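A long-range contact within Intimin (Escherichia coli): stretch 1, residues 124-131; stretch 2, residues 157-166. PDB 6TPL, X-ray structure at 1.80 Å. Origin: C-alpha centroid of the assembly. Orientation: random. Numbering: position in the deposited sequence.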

# COMPACT_ATOMS: atom_id res chain seq x y z
N ILE A 124 12.81 -11.17 -3.06
CA ILE A 124 11.58 -10.55 -2.60
C ILE A 124 10.51 -10.78 -3.66
O ILE A 124 10.74 -10.53 -4.84
N THR A 125 9.35 -11.27 -3.23
CA THR A 125 8.28 -11.64 -4.14
C THR A 125 7.22 -10.55 -4.16
O THR A 125 6.75 -10.12 -3.10
N TYR A 126 6.87 -10.09 -5.35
CA TYR A 126 5.84 -9.08 -5.55
C TYR A 126 4.64 -9.74 -6.23
O TYR A 126 4.81 -10.47 -7.21
N THR A 127 3.44 -9.46 -5.72
CA THR A 127 2.21 -10.03 -6.24
C THR A 127 1.24 -8.90 -6.55
O THR A 127 0.88 -8.12 -5.67
N VAL A 128 0.84 -8.81 -7.82
CA VAL A 128 -0.12 -7.82 -8.29
C VAL A 128 -1.43 -8.54 -8.60
O VAL A 128 -1.43 -9.69 -9.05
N LYS A 129 -2.54 -7.85 -8.36
CA LYS A 129 -3.86 -8.35 -8.73
C LYS A 129 -4.50 -7.36 -9.70
O LYS A 129 -4.37 -6.15 -9.54
N VAL A 130 -5.20 -7.90 -10.70
CA VAL A 130 -5.90 -7.11 -11.70
C VAL A 130 -7.37 -7.48 -11.65
O VAL A 130 -7.71 -8.67 -11.64
N MET A 131 -8.24 -6.48 -11.65
CA MET A 131 -9.67 -6.72 -11.57
C MET A 131 -10.43 -5.79 -12.52
O MET A 131 -9.94 -4.74 -12.93
N LYS A 157 1.55 -12.71 -17.16
CA LYS A 157 0.11 -12.68 -17.40
C LYS A 157 -0.61 -13.18 -16.16
O LYS A 157 -0.20 -14.16 -15.54
N THR A 158 -1.69 -12.48 -15.78
CA THR A 158 -2.43 -12.86 -14.58
C THR A 158 -3.03 -14.25 -14.73
O THR A 158 -3.39 -14.69 -15.83
N ASP A 159 -3.14 -14.96 -13.60
CA ASP A 159 -3.75 -16.28 -13.57
C ASP A 159 -5.26 -16.14 -13.37
O ASP A 159 -5.81 -15.03 -13.37
N THR A 160 -5.94 -17.27 -13.18
CA THR A 160 -7.40 -17.23 -13.16
C THR A 160 -7.94 -16.47 -11.96
O THR A 160 -9.13 -16.13 -11.95
N ASN A 161 -7.11 -16.21 -10.95
CA ASN A 161 -7.52 -15.45 -9.78
C ASN A 161 -7.07 -14.00 -9.86
O ASN A 161 -7.24 -13.25 -8.89
N GLY A 162 -6.51 -13.58 -10.99
CA GLY A 162 -6.14 -12.21 -11.21
C GLY A 162 -4.74 -11.84 -10.79
O GLY A 162 -4.39 -10.66 -10.83
N TYR A 163 -3.93 -12.82 -10.40
CA TYR A 163 -2.63 -12.53 -9.82
C TYR A 163 -1.50 -12.75 -10.81
O TYR A 163 -1.50 -13.71 -11.59
N ALA A 164 -0.52 -11.84 -10.76
CA ALA A 164 0.75 -11.97 -11.46
C ALA A 164 1.85 -11.74 -10.43
O ALA A 164 1.73 -10.85 -9.58
N LYS A 165 2.91 -12.54 -10.49
CA LYS A 165 3.99 -12.39 -9.53
C LYS A 165 5.35 -12.44 -10.22
O LYS A 165 5.53 -13.11 -11.23
N VAL A 166 6.29 -11.70 -9.64
CA VAL A 166 7.70 -11.74 -10.03
C VAL A 166 8.52 -11.70 -8.75
O VAL A 166 8.03 -11.30 -7.69

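The all-trans side chain of K129 lies over one face of the Y163 ring, with CG 4.1 Å from the ring centroid in a CH-pi contact, and a water then joins the two polar ends. That water accepts from K129 NZ at 3.2 Å and sits 2.5 Å from Y163 OH, whereas NZ and OH themselves are 3.7 Å apart. The end of Y163 (chi1 m, -66°) comes nearer stretch 1, and its CD2 meets T127 CG2 at 3.6 Å, while K129 CE reaches N161 O at 3.5 Å.

The two strands run antiparallel, pairing T127 with K165 and K129 with Y163 on this face. T127 (m) sets OG1 4.0 Å from K165 CB; beyond CB the lysine (chi1 p, then t throughout) leads away, its CD still 4.5 Å from T125 CG2. Y126, V128, A164 and V166 occupy the opposite, buried face. There Y126 CB (chi1 m) touches V166 CG2 (chi1 m) at 4.3 Å, while the tyrosine ring leads away from stretch 2. Beneath these side chains the backbone ladder is tight: V128 N donates to A164 O at 2.8 Å and A164 N returns a bond to V128 O at 2.9 Å.

At the turn end, V130 (t) packs CG2 against CG2 of T158 (p) at 3.7 Å, and T158 OG1 is satisfied elsewhere in the structure. V130 N donates to G162 O at 2.9 Å, extending the pairing into the type I turn D159-G162. G162 has positive phi, and an ideal CB there would lie 2.9 Å from V130 O, a clash that glycine avoids. D159 (p) makes no contact with stretch 1 but braces the turn: its OD2 accepts from N161 N at 2.9 Å and from Y163 N at 3.0 Å.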

# COMPACT_ATOMS: atom_id res chain seq x y z
CB ILE A 124 11.77 -9.05 -2.31
CG1 ILE A 124 12.65 -8.88 -1.07
CG2 ILE A 124 10.42 -8.38 -2.12
CD1 ILE A 124 13.11 -7.47 -0.81
CB THR A 125 7.66 -12.98 -3.74
OG1 THR A 125 8.67 -13.99 -3.68
CG2 THR A 125 6.58 -13.39 -4.75
CB TYR A 126 6.33 -7.93 -6.42
CG TYR A 126 7.43 -7.11 -5.80
CD1 TYR A 126 8.75 -7.54 -5.85
CD2 TYR A 126 7.15 -5.91 -5.18
CE1 TYR A 126 9.76 -6.80 -5.28
CE2 TYR A 126 8.15 -5.16 -4.61
CZ TYR A 126 9.46 -5.60 -4.66
OH TYR A 126 10.47 -4.86 -4.10
CB THR A 127 1.60 -11.02 -5.25
OG1 THR A 127 2.55 -12.06 -4.95
CG2 THR A 127 0.33 -11.65 -5.81
CB VAL A 128 0.40 -7.08 -9.53
CG1 VAL A 128 -0.74 -6.38 -10.24
CG2 VAL A 128 1.49 -6.10 -9.13
CB LYS A 129 -4.76 -8.53 -7.51
CG LYS A 129 -5.95 -9.44 -7.76
CD LYS A 129 -6.86 -9.51 -6.54
CE LYS A 129 -7.93 -10.58 -6.70
NZ LYS A 129 -8.77 -10.68 -5.47
CB VAL A 130 -5.33 -7.35 -13.11
CG1 VAL A 130 -6.10 -6.53 -14.12
CG2 VAL A 130 -3.85 -7.01 -13.14
CB MET A 131 -10.19 -6.53 -10.14
CG MET A 131 -9.36 -7.25 -9.09
SD MET A 131 -10.11 -7.20 -7.45
CE MET A 131 -11.48 -8.34 -7.64
CB LYS A 157 -0.25 -13.55 -18.61
CG LYS A 157 0.26 -13.02 -19.94
CD LYS A 157 -0.08 -13.96 -21.10
CE LYS A 157 0.44 -13.41 -22.42
NZ LYS A 157 0.15 -14.31 -23.57
CB THR A 158 -3.53 -11.84 -14.29
OG1 THR A 158 -4.39 -11.69 -15.44
CG2 THR A 158 -2.94 -10.48 -13.96
CB ASP A 159 -3.10 -17.15 -12.49
CG ASP A 159 -3.31 -16.60 -11.08
OD1 ASP A 159 -2.54 -17.00 -10.17
OD2 ASP A 159 -4.25 -15.81 -10.86
CB THR A 160 -7.98 -18.65 -13.15
OG1 THR A 160 -7.48 -19.37 -12.01
CG2 THR A 160 -7.64 -19.40 -14.42
CB ASN A 161 -6.97 -16.12 -8.52
CG ASN A 161 -7.55 -17.50 -8.30
OD1 ASN A 161 -8.77 -17.68 -8.28
ND2 ASN A 161 -6.68 -18.49 -8.15
CB TYR A 163 -2.37 -13.41 -8.59
CG TYR A 163 -3.28 -13.14 -7.43
CD1 TYR A 163 -4.28 -14.03 -7.08
CD2 TYR A 163 -3.14 -11.98 -6.67
CE1 TYR A 163 -5.11 -13.78 -6.01
CE2 TYR A 163 -3.97 -11.72 -5.61
CZ TYR A 163 -4.96 -12.63 -5.28
OH TYR A 163 -5.78 -12.37 -4.21
CB ALA A 164 0.88 -10.96 -12.60
CB LYS A 165 3.94 -13.48 -8.44
CG LYS A 165 4.20 -14.91 -8.91
CD LYS A 165 4.29 -15.86 -7.72
CE LYS A 165 4.72 -17.25 -8.11
NZ LYS A 165 4.88 -18.14 -6.92
CB VAL A 166 8.10 -10.57 -10.95
CG1 VAL A 166 7.35 -10.65 -12.27
CG2 VAL A 166 7.87 -9.22 -10.25
O HOH W 1 -6.65 -10.31 -3.10